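Local atomic coordinates of cytochrome oxidase subunit II (Rhodothermus marinus, PDB entry 1W2L), a protein that forms part of a caa3 oxygen oxidoreductase, where its heme-binding cytochrome c domain probably hands electrons on toward copper A and the oxygen-reducing centre. Residues 54-57 / 58-62; 35-38 / 39-42; 15-18 / 19-22. All blocks are in the same frame, centred on the assembly; numbering follows the deposited sequence.

Contact 1. Residues 54-57 / 58-62. With HEC (heme c), chain B; ACT (acetate ion), chain D.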
loop_
_atom_site.group_PDB
_atom_site.type_symbol
_atom_site.label_atom_id
_atom_site.label_comp_id
_atom_site.label_asym_id
_atom_site.label_seq_id
_atom_site.Cartn_x
_atom_site.Cartn_y
_atom_site.Cartn_z
ATOM N N GLU A 54 -2.063 -10.264 1.825
ATOM C CA GLU A 54 -0.641 -9.988 1.688
ATOM C C GLU A 54 -0.214 -9.904 0.240
ATOM O O GLU A 54 0.550 -9.012 -0.166
ATOM C CB GLU A 54 0.173 -11.060 2.389
ATOM C CG GLU A 54 1.544 -10.753 2.842
ATOM C CD GLU A 54 1.896 -10.979 4.308
ATOM O OE1 GLU A 54 1.038 -10.997 5.242
ATOM O OE2 GLU A 54 3.073 -11.108 4.647
ATOM N N ASN A 55 -0.698 -10.867 -0.584
ATOM C CA ASN A 55 -0.365 -10.848 -1.996
ATOM C C ASN A 55 -0.853 -9.598 -2.696
ATOM O O ASN A 55 -0.168 -9.044 -3.582
ATOM C CB ASN A 55 -0.897 -12.079 -2.712
ATOM C CG ASN A 55 -0.014 -13.287 -2.474
ATOM O OD1 ASN A 55 1.124 -13.135 -2.127
ATOM N ND2 ASN A 55 -0.551 -14.441 -2.627
ATOM N N TYR A 56 -2.045 -9.124 -2.358
ATOM C CA TYR A 56 -2.519 -7.891 -2.965
ATOM C C TYR A 56 -1.652 -6.705 -2.595
ATOM O O TYR A 56 -1.372 -5.848 -3.434
ATOM C CB TYR A 56 -3.991 -7.639 -2.569
ATOM C CG TYR A 56 -4.425 -6.238 -2.937
ATOM C CD1 TYR A 56 -4.690 -5.944 -4.266
ATOM C CD2 TYR A 56 -4.507 -5.222 -2.033
ATOM C CE1 TYR A 56 -5.064 -4.675 -4.654
ATOM C CE2 TYR A 56 -4.882 -3.944 -2.412
ATOM C CZ TYR A 56 -5.159 -3.668 -3.729
ATOM O OH TYR A 56 -5.523 -2.420 -4.141
ATOM N N LEU A 57 -1.248 -6.613 -1.344
ATOM C CA LEU A 57 -0.387 -5.517 -0.927
ATOM C C LEU A 57 0.945 -5.589 -1.666
ATOM O O LEU A 57 1.467 -4.586 -2.134
ATOM C CB LEU A 57 -0.213 -5.517 0.584
ATOM C CG LEU A 57 -1.483 -5.308 1.402
ATOM C CD1 LEU A 57 -1.170 -5.376 2.900
ATOM C CD2 LEU A 57 -2.140 -3.994 1.049
ATOM N N ARG A 58 1.510 -6.785 -1.775
ATOM C CA ARG A 58 2.782 -7.000 -2.453
ATOM C C ARG A 58 2.653 -6.581 -3.910
ATOM O O ARG A 58 3.540 -5.872 -4.438
ATOM C CB ARG A 58 3.289 -8.460 -2.267
ATOM C CG ARG A 58 4.571 -8.864 -2.928
ATOM C CD ARG A 58 4.750 -10.405 -2.732
ATOM N NE ARG A 58 5.971 -10.666 -3.511
ATOM C CZ ARG A 58 7.202 -10.489 -3.153
ATOM N NH1 ARG A 58 7.412 -10.023 -1.910
ATOM N NH2 ARG A 58 8.214 -10.779 -3.998
ATOM N N GLU A 59 1.615 -7.018 -4.572
ATOM C CA GLU A 59 1.362 -6.740 -5.987
ATOM C C GLU A 59 1.187 -5.223 -6.187
ATOM O O GLU A 59 1.640 -4.619 -7.146
ATOM C CB GLU A 59 0.149 -7.427 -6.559
ATOM C CG GLU A 59 -0.302 -7.134 -7.971
ATOM C CD GLU A 59 -1.711 -7.348 -8.458
ATOM O OE1 GLU A 59 -2.754 -7.029 -7.805
ATOM O OE2 GLU A 59 -1.851 -7.870 -9.602
ATOM N N SER A 60 0.488 -4.575 -5.267
ATOM C CA SER A 60 0.235 -3.159 -5.342
ATOM C C SER A 60 1.541 -2.348 -5.275
ATOM O O SER A 60 1.646 -1.313 -5.970
ATOM C CB SER A 60 -0.696 -2.718 -4.211
ATOM O OG SER A 60 -1.988 -3.233 -4.360
ATOM N N ILE A 61 2.485 -2.810 -4.506
ATOM C CA ILE A 61 3.755 -2.114 -4.312
ATOM C C ILE A 61 4.733 -2.440 -5.428
ATOM O O ILE A 61 5.383 -1.540 -5.984
ATOM C CB ILE A 61 4.332 -2.484 -2.914
ATOM C CG1 ILE A 61 3.419 -1.977 -1.801
ATOM C CG2 ILE A 61 5.742 -1.942 -2.762
ATOM C CD1 ILE A 61 3.732 -2.548 -0.433
ATOM N N LEU A 62 4.879 -3.706 -5.774
ATOM C CA LEU A 62 5.847 -4.210 -6.731
ATOM C C LEU A 62 5.413 -4.231 -8.160
ATOM O O LEU A 62 6.281 -4.217 -9.052
ATOM C CB LEU A 62 6.314 -5.633 -6.413
ATOM C CG LEU A 62 7.117 -5.759 -5.125
ATOM C CD1 LEU A 62 7.382 -7.215 -4.829
ATOM C CD2 LEU A 62 8.445 -5.010 -5.253
HETATM FE FE HEC B . 0.377 3.859 -3.175
HETATM C CHA HEC B . -2.579 2.392 -4.055
HETATM C CHB HEC B . 1.133 1.157 -1.240
HETATM C CHC HEC B . 3.349 5.290 -2.384
HETATM C CHD HEC B . -0.563 6.709 -4.813
HETATM N NA HEC B . -0.544 2.107 -2.757
HETATM C C1A HEC B . -1.760 1.674 -3.250
HETATM C C2A HEC B . -2.088 0.449 -2.565
HETATM C C3A HEC B . -1.034 0.080 -1.824
HETATM C C4A HEC B . -0.032 1.131 -1.920
HETATM C CMA HEC B . -0.898 -1.120 -0.886
HETATM C CAA HEC B . -3.468 -0.212 -2.656
HETATM C CBA HEC B . -4.350 0.547 -1.666
HETATM C CGA HEC B . -5.850 0.109 -1.558
HETATM O O1A HEC B . -6.525 0.899 -0.943
HETATM O O2A HEC B . -6.208 -0.941 -2.153
HETATM N NB HEC B . 1.940 3.324 -2.017
HETATM C C1B HEC B . 2.020 2.218 -1.301
HETATM C C2B HEC B . 3.292 2.183 -0.542
HETATM C C3B HEC B . 3.943 3.327 -0.932
HETATM C C4B HEC B . 3.100 4.063 -1.816
HETATM C CMB HEC B . 3.694 1.148 0.426
HETATM C CAB HEC B . 5.313 3.808 -0.517
HETATM C CBB HEC B . 6.371 2.719 -0.823
HETATM N NC HEC B . 1.254 5.604 -3.555
HETATM C C1C HEC B . 2.510 6.005 -3.104
HETATM C C2C HEC B . 2.726 7.393 -3.584
HETATM C C3C HEC B . 1.643 7.769 -4.256
HETATM C C4C HEC B . 0.719 6.672 -4.270
HETATM C CMC HEC B . 4.002 8.171 -3.260
HETATM C CAC HEC B . 1.286 9.163 -4.790
HETATM C CBC HEC B . 2.211 9.784 -5.810
HETATM N ND HEC B . -1.235 4.407 -4.258
HETATM C C1D HEC B . -1.443 5.635 -4.812
HETATM C C2D HEC B . -2.752 5.696 -5.422
HETATM C C3D HEC B . -3.271 4.486 -5.218
HETATM C C4D HEC B . -2.360 3.667 -4.507
HETATM C CMD HEC B . -3.315 6.883 -6.082
HETATM C CAD HEC B . -4.702 4.001 -5.677
HETATM C CBD HEC B . -4.710 3.568 -7.141
HETATM C CGD HEC B . -4.109 2.213 -7.302
HETATM O O1D HEC B . -3.005 2.065 -7.902
HETATM O O2D HEC B . -4.711 1.224 -6.784
HETATM C C ACT D . -3.231 -13.136 3.704
HETATM O O ACT D . -2.891 -11.951 3.969
HETATM O OXT ACT D . -3.132 -13.818 2.697
HETATM C CH3 ACT D . -3.886 -13.873 4.912
#
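The Y56 ring overlaps the hydroxyl of S60, whose OG lies 3.2 Å above the plane of the Y56 ring on one face, displaced toward the rim. The nearest ring atom is Y56 CZ, so the oxygen covers the phenol end of the ring. CG of Y56 stands opposite its own backbone nitrogen (chi1 168°), which swings the ring along the helix surface toward the heme. S60 lies one helical turn on, and its hydroxyl is held there by donating to Y56 O, with OG and O 2.8 Å apart. The S60 amide also donates to Y56 O, from the other face of the carbonyl plane and at an N-H...O angle of 152°, so one carbonyl oxygen takes both donors of one serine.

At the edge of the ring and in its plane, Y56 OH donates to the propionate oxygen O2A of heme c, 2.6 Å away. E59 OE1 approaches the same ring obliquely, its carboxylate plane turned 74° from the ring. Nonpolar groups complete the heme side: S60 CB is 3.7 Å from heme C3A, L57 CD2 reaches the methyl CMA, and I61 CD1 lies 3.8 Å from the methyl CMB. Helix 54-62 thus meets the pocket with Y56, L57, S60 and I61.

On the outer side R58 runs extended, and the face of its guanidinium rests over L62 CD1. Its charge is paired with E85 at the start of helix 85-96, while L57 packs against I92 and I95 of that helix.

The short bond from the phenol to O2A is likely to help stabilise a negative propionate, and the bond from OG to Y56 O probably limits how far the S60 hydroxyl can turn over the ring face.

Contact 2. Residues 35-38 / 39-42. With HEC (heme c), chain B; ACT (acetate ion), chain D.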
loop_
_atom_site.group_PDB
_atom_site.type_symbol
_atom_site.label_atom_id
_atom_site.label_comp_id
_atom_site.label_asym_id
_atom_site.label_seq_id
_atom_site.Cartn_x
_atom_site.Cartn_y
_atom_site.Cartn_z
ATOM N N LYS A 35 -5.220 2.924 6.908
ATOM C CA LYS A 35 -6.078 2.585 8.020
ATOM C C LYS A 35 -7.216 1.689 7.572
ATOM O O LYS A 35 -8.086 2.026 6.788
ATOM C CB LYS A 35 -6.575 3.840 8.748
ATOM C CG LYS A 35 -7.345 3.475 10.029
ATOM C CD LYS A 35 -7.892 4.697 10.733
ATOM C CE LYS A 35 -8.844 4.331 11.873
ATOM N NZ LYS A 35 -9.605 5.510 12.335
ATOM N N GLY A 36 -7.182 0.454 8.136
ATOM C CA GLY A 36 -8.206 -0.503 7.814
ATOM C C GLY A 36 -8.020 -1.214 6.475
ATOM O O GLY A 36 -8.890 -1.994 6.029
ATOM N N LEU A 37 -6.926 -0.952 5.757
ATOM C CA LEU A 37 -6.744 -1.499 4.441
ATOM C C LEU A 37 -6.618 -3.018 4.445
ATOM O O LEU A 37 -7.306 -3.746 3.736
ATOM C CB LEU A 37 -5.515 -0.868 3.767
ATOM C CG LEU A 37 -5.025 -1.523 2.499
ATOM C CD1 LEU A 37 -6.134 -1.620 1.449
ATOM C CD2 LEU A 37 -3.816 -0.783 1.936
ATOM N N TYR A 38 -5.697 -3.568 5.248
ATOM C CA TYR A 38 -5.473 -4.996 5.276
ATOM C C TYR A 38 -6.713 -5.723 5.756
ATOM O O TYR A 38 -7.199 -5.440 6.849
ATOM C CB TYR A 38 -4.282 -5.332 6.168
ATOM C CG TYR A 38 -3.974 -6.801 6.217
ATOM C CD1 TYR A 38 -3.472 -7.489 5.112
ATOM C CD2 TYR A 38 -4.167 -7.578 7.355
ATOM C CE1 TYR A 38 -3.185 -8.833 5.134
ATOM C CE2 TYR A 38 -3.870 -8.913 7.409
ATOM C CZ TYR A 38 -3.385 -9.559 6.311
ATOM O OH TYR A 38 -3.101 -10.886 6.392
ATOM N N GLY A 39 -7.157 -6.655 4.931
ATOM C CA GLY A 39 -8.362 -7.425 5.179
ATOM C C GLY A 39 -9.643 -6.786 4.712
ATOM O O GLY A 39 -10.679 -7.423 4.889
ATOM N N SER A 40 -9.583 -5.625 4.069
ATOM C CA SER A 40 -10.750 -4.971 3.492
ATOM C C SER A 40 -11.018 -5.440 2.080
ATOM O O SER A 40 -10.122 -5.996 1.450
ATOM C CB SER A 40 -10.571 -3.455 3.533
ATOM O OG SER A 40 -9.588 -3.005 2.626
ATOM N N THR A 41 -12.194 -5.272 1.521
ATOM C CA THR A 41 -12.492 -5.570 0.117
ATOM C C THR A 41 -12.208 -4.334 -0.744
ATOM O O THR A 41 -12.561 -3.239 -0.328
ATOM C CB THR A 41 -13.958 -6.028 -0.031
ATOM O OG1 THR A 41 -14.051 -7.299 0.625
ATOM C CG2 THR A 41 -14.352 -6.259 -1.465
ATOM N N ARG A 42 -11.537 -4.511 -1.867
ATOM C CA ARG A 42 -11.222 -3.484 -2.831
ATOM C C ARG A 42 -12.017 -3.676 -4.123
ATOM O O ARG A 42 -12.152 -4.800 -4.589
ATOM C CB ARG A 42 -9.729 -3.448 -3.155
ATOM C CG ARG A 42 -8.788 -3.608 -2.004
ATOM C CD ARG A 42 -9.031 -2.731 -0.818
ATOM N NE ARG A 42 -8.909 -1.318 -1.073
ATOM C CZ ARG A 42 -9.753 -0.343 -0.883
ATOM N NH1 ARG A 42 -9.373 0.897 -1.187
ATOM N NH2 ARG A 42 -10.982 -0.557 -0.395
HETATM FE FE HEC B . 0.377 3.859 -3.175
HETATM C CHA HEC B . -2.579 2.392 -4.055
HETATM C CHB HEC B . 1.133 1.157 -1.240
HETATM C CHC HEC B . 3.349 5.290 -2.384
HETATM C CHD HEC B . -0.563 6.709 -4.813
HETATM N NA HEC B . -0.544 2.107 -2.757
HETATM C C1A HEC B . -1.760 1.674 -3.250
HETATM C C2A HEC B . -2.088 0.449 -2.565
HETATM C C3A HEC B . -1.034 0.080 -1.824
HETATM C C4A HEC B . -0.032 1.131 -1.920
HETATM C CMA HEC B . -0.898 -1.120 -0.886
HETATM C CAA HEC B . -3.468 -0.212 -2.656
HETATM C CBA HEC B . -4.350 0.547 -1.666
HETATM C CGA HEC B . -5.850 0.109 -1.558
HETATM O O1A HEC B . -6.525 0.899 -0.943
HETATM O O2A HEC B . -6.208 -0.941 -2.153
HETATM N NB HEC B . 1.940 3.324 -2.017
HETATM C C1B HEC B . 2.020 2.218 -1.301
HETATM C C2B HEC B . 3.292 2.183 -0.542
HETATM C C3B HEC B . 3.943 3.327 -0.932
HETATM C C4B HEC B . 3.100 4.063 -1.816
HETATM C CMB HEC B . 3.694 1.148 0.426
HETATM C CAB HEC B . 5.313 3.808 -0.517
HETATM C CBB HEC B . 6.371 2.719 -0.823
HETATM N NC HEC B . 1.254 5.604 -3.555
HETATM C C1C HEC B . 2.510 6.005 -3.104
HETATM C C2C HEC B . 2.726 7.393 -3.584
HETATM C C3C HEC B . 1.643 7.769 -4.256
HETATM C C4C HEC B . 0.719 6.672 -4.270
HETATM C CMC HEC B . 4.002 8.171 -3.260
HETATM C CAC HEC B . 1.286 9.163 -4.790
HETATM C CBC HEC B . 2.211 9.784 -5.810
HETATM N ND HEC B . -1.235 4.407 -4.258
HETATM C C1D HEC B . -1.443 5.635 -4.812
HETATM C C2D HEC B . -2.752 5.696 -5.422
HETATM C C3D HEC B . -3.271 4.486 -5.218
HETATM C C4D HEC B . -2.360 3.667 -4.507
HETATM C CMD HEC B . -3.315 6.883 -6.082
HETATM C CAD HEC B . -4.702 4.001 -5.677
HETATM C CBD HEC B . -4.710 3.568 -7.141
HETATM C CGD HEC B . -4.109 2.213 -7.302
HETATM O O1D HEC B . -3.005 2.065 -7.902
HETATM O O2D HEC B . -4.711 1.224 -6.784
HETATM C C ACT D . -3.231 -13.136 3.704
HETATM O O ACT D . -2.891 -11.951 3.969
HETATM O OXT ACT D . -3.132 -13.818 2.697
HETATM C CH3 ACT D . -3.886 -13.873 4.912
#
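L37 O is gripped twice by S40: the hydroxyl OG of S40 donates to L37 O at 2.6 Å, and the S40 amide N donates to it at 3.0 Å. The amide comes from well above the carbonyl plane, whereas the hydroxyl is tilted only 16° from it. S40 OG sits between its own backbone N and carbonyl carbon (chi1 71°), which turns it back onto the residue three positions earlier. The amide bond closes a type II beta turn from L37 to S40. G39 takes its positive-phi position, where a CB would clash with Y38 O.

The L37 side chain leads from the turn to the heme. Its CD1 lies 3.5 Å from the propionate carbon CGA and 3.8 Å from R42 NE, packing beside the place where the guanidinium meets the carboxylate. The R42 chain folds back at chi2 and chi3, and this brings NE to heme O2A, to which it donates at 2.9 Å and nearly straight at 166°. NH1 of R42 comes within 2.9 Å of heme O1A, near the guanidinium plane. A leucine at R42 would probably leave this propionate without its nearby positive charge, O2A keeping the bond from Y56 OH but O1A losing its NH1 neighbour. R42 NH2 bonds to T41 O, bracing the bent chain.

The turn leads into strand 41-43, which pairs antiparallel with strand 49-51; L37 and Y38 pack on L57 of helix 54-62, and L37 also reaches I95 of helix 85-96.

Contact 3. Residues 15-18 / 19-22. With HEC (heme c), chain B.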
loop_
_atom_site.group_PDB
_atom_site.type_symbol
_atom_site.label_atom_id
_atom_site.label_comp_id
_atom_site.label_asym_id
_atom_site.label_seq_id
_atom_site.Cartn_x
_atom_site.Cartn_y
_atom_site.Cartn_z
ATOM N N GLU A 15 10.470 7.391 4.570
ATOM C CA GLU A 15 11.613 7.577 3.678
ATOM C C GLU A 15 11.296 7.336 2.217
ATOM O O GLU A 15 11.912 8.002 1.341
ATOM C CB GLU A 15 12.759 6.659 4.137
ATOM C CG GLU A 15 13.299 6.961 5.497
ATOM C CD GLU A 15 14.417 6.010 5.873
ATOM O OE1 GLU A 15 14.289 4.821 5.436
ATOM O OE2 GLU A 15 15.335 6.462 6.590
ATOM N N LYS A 16 10.420 6.400 1.927
ATOM C CA LYS A 16 10.066 6.041 0.569
ATOM C C LYS A 16 8.865 6.851 0.026
ATOM O O LYS A 16 8.395 6.562 -1.048
ATOM C CB LYS A 16 9.805 4.534 0.436
ATOM C CG LYS A 16 10.993 3.690 0.843
ATOM C CD LYS A 16 12.080 3.844 -0.211
ATOM C CE LYS A 16 13.229 2.884 0.011
ATOM N NZ LYS A 16 14.338 3.162 -0.940
ATOM N N ALA A 17 8.423 7.834 0.776
ATOM C CA ALA A 17 7.446 8.842 0.340
ATOM C C ALA A 17 6.000 8.370 0.388
ATOM O O ALA A 17 5.144 9.107 -0.058
ATOM C CB ALA A 17 7.812 9.386 -1.042
ATOM N N CYS A 18 5.723 7.189 0.928
ATOM C CA CYS A 18 4.337 6.703 0.958
ATOM C C CYS A 18 3.416 7.700 1.653
ATOM O O CYS A 18 2.290 7.878 1.244
ATOM C CB CYS A 18 4.259 5.358 1.680
ATOM S SG CYS A 18 5.531 4.146 1.311
ATOM N N PHE A 19 3.950 8.329 2.702
ATOM C CA PHE A 19 3.176 9.256 3.489
ATOM C C PHE A 19 2.557 10.360 2.647
ATOM O O PHE A 19 1.601 11.011 3.066
ATOM C CB PHE A 19 4.021 9.931 4.573
ATOM C CG PHE A 19 5.014 10.933 3.999
ATOM C CD1 PHE A 19 6.250 10.541 3.536
ATOM C CD2 PHE A 19 4.742 12.296 3.889
ATOM C CE1 PHE A 19 7.140 11.423 2.960
ATOM C CE2 PHE A 19 5.595 13.173 3.320
ATOM C CZ PHE A 19 6.804 12.746 2.838
ATOM N N SER A 20 3.189 10.705 1.551
ATOM C CA SER A 20 2.781 11.843 0.761
ATOM C C SER A 20 1.441 11.585 0.073
ATOM O O SER A 20 0.720 12.536 -0.291
ATOM C CB SER A 20 3.848 12.260 -0.237
ATOM O OG SER A 20 4.110 11.322 -1.246
ATOM N N CYS A 21 1.101 10.340 -0.144
ATOM C CA CYS A 21 -0.124 9.964 -0.845
ATOM C C CYS A 21 -1.053 9.094 -0.007
ATOM O O CYS A 21 -2.196 8.930 -0.403
ATOM C CB CYS A 21 0.209 9.228 -2.154
ATOM S SG CYS A 21 1.083 10.306 -3.318
ATOM N N HIS A 22 -0.555 8.528 1.096
ATOM C CA HIS A 22 -1.355 7.588 1.904
ATOM C C HIS A 22 -1.281 7.977 3.371
ATOM O O HIS A 22 -0.173 7.947 3.956
ATOM C CB HIS A 22 -0.756 6.173 1.778
ATOM C CG HIS A 22 -0.873 5.544 0.424
ATOM N ND1 HIS A 22 -2.056 5.083 -0.096
ATOM C CD2 HIS A 22 0.095 5.264 -0.490
ATOM C CE1 HIS A 22 -1.800 4.543 -1.301
ATOM N NE2 HIS A 22 -0.504 4.654 -1.540
HETATM FE FE HEC B . 0.377 3.859 -3.175
HETATM C CHA HEC B . -2.579 2.392 -4.055
HETATM C CHB HEC B . 1.133 1.157 -1.240
HETATM C CHC HEC B . 3.349 5.290 -2.384
HETATM C CHD HEC B . -0.563 6.709 -4.813
HETATM N NA HEC B . -0.544 2.107 -2.757
HETATM C C1A HEC B . -1.760 1.674 -3.250
HETATM C C2A HEC B . -2.088 0.449 -2.565
HETATM C C3A HEC B . -1.034 0.080 -1.824
HETATM C C4A HEC B . -0.032 1.131 -1.920
HETATM C CMA HEC B . -0.898 -1.120 -0.886
HETATM C CAA HEC B . -3.468 -0.212 -2.656
HETATM C CBA HEC B . -4.350 0.547 -1.666
HETATM C CGA HEC B . -5.850 0.109 -1.558
HETATM O O1A HEC B . -6.525 0.899 -0.943
HETATM O O2A HEC B . -6.208 -0.941 -2.153
HETATM N NB HEC B . 1.940 3.324 -2.017
HETATM C C1B HEC B . 2.020 2.218 -1.301
HETATM C C2B HEC B . 3.292 2.183 -0.542
HETATM C C3B HEC B . 3.943 3.327 -0.932
HETATM C C4B HEC B . 3.100 4.063 -1.816
HETATM C CMB HEC B . 3.694 1.148 0.426
HETATM C CAB HEC B . 5.313 3.808 -0.517
HETATM C CBB HEC B . 6.371 2.719 -0.823
HETATM N NC HEC B . 1.254 5.604 -3.555
HETATM C C1C HEC B . 2.510 6.005 -3.104
HETATM C C2C HEC B . 2.726 7.393 -3.584
HETATM C C3C HEC B . 1.643 7.769 -4.256
HETATM C C4C HEC B . 0.719 6.672 -4.270
HETATM C CMC HEC B . 4.002 8.171 -3.260
HETATM C CAC HEC B . 1.286 9.163 -4.790
HETATM C CBC HEC B . 2.211 9.784 -5.810
HETATM N ND HEC B . -1.235 4.407 -4.258
HETATM C C1D HEC B . -1.443 5.635 -4.812
HETATM C C2D HEC B . -2.752 5.696 -5.422
HETATM C C3D HEC B . -3.271 4.486 -5.218
HETATM C C4D HEC B . -2.360 3.667 -4.507
HETATM C CMD HEC B . -3.315 6.883 -6.082
HETATM C CAD HEC B . -4.702 4.001 -5.677
HETATM C CBD HEC B . -4.710 3.568 -7.141
HETATM C CGD HEC B . -4.109 2.213 -7.302
HETATM O O1D HEC B . -3.005 2.065 -7.902
HETATM O O2D HEC B . -4.711 1.224 -6.784
#
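Near the edge of the H22 imidazole lies C18 O, and the heme meso carbon CHA is in the plane of that ring; F34 stacks on the ring from outside the segment. This is the CXXCH heme-binding motif of cytochromes c. The F19 ring has S20 CB 4.1 Å above one face of its plane, while A17 CA approaches the F19 ring obliquely.

C18 SG is bonded covalently to heme CAB and C21 SG to heme CAC, the two thioethers of the motif. H22 NE2 binds the iron at 2.0 Å, and M76 is the other axial ligand. H22 ND1 donates to P32 O, which helps to fix the rotation of the imidazole about its bond to the iron.

Backbone bonds curl the motif: C18 O accepts from C21 N at 3.1 Å and from H22 N at 2.9 Å. The first comes from above the carbonyl plane and the second nearly along the C=O axis. A17 O also takes two donors, the S20 amide from above its plane and the S20 hydroxyl within it. A chi1 of 66° turns that hydroxyl back onto the carbonyl, with S20 OG 2.7 Å from A17 O. The same S20 OG lies 3.7 Å from heme CMC, a methyl carbon.

In the fold
Along the chain the order is contact 3, contact 2, contact 1, all within one cytochrome c domain and all touching the same heme. Contact 3 follows helix 5-15, contact 2 is the turn into strand 41-43, and contact 1 lies on helix 54-62. Contacts 1 and 2, with centres about 13 Å apart, meet directly: L57 CD2 and L37 CD2 are 3.7 Å apart, and Y56 packs on R42. Contact 3 lies across the chain's centre, about 16 and 18 Å from the centres of contacts 1 and 2. It takes the iron and thioether carbons, while the other two share propionate oxygen O2A and the methyl CMA; together they build much of the pocket of the electron-carrying heme.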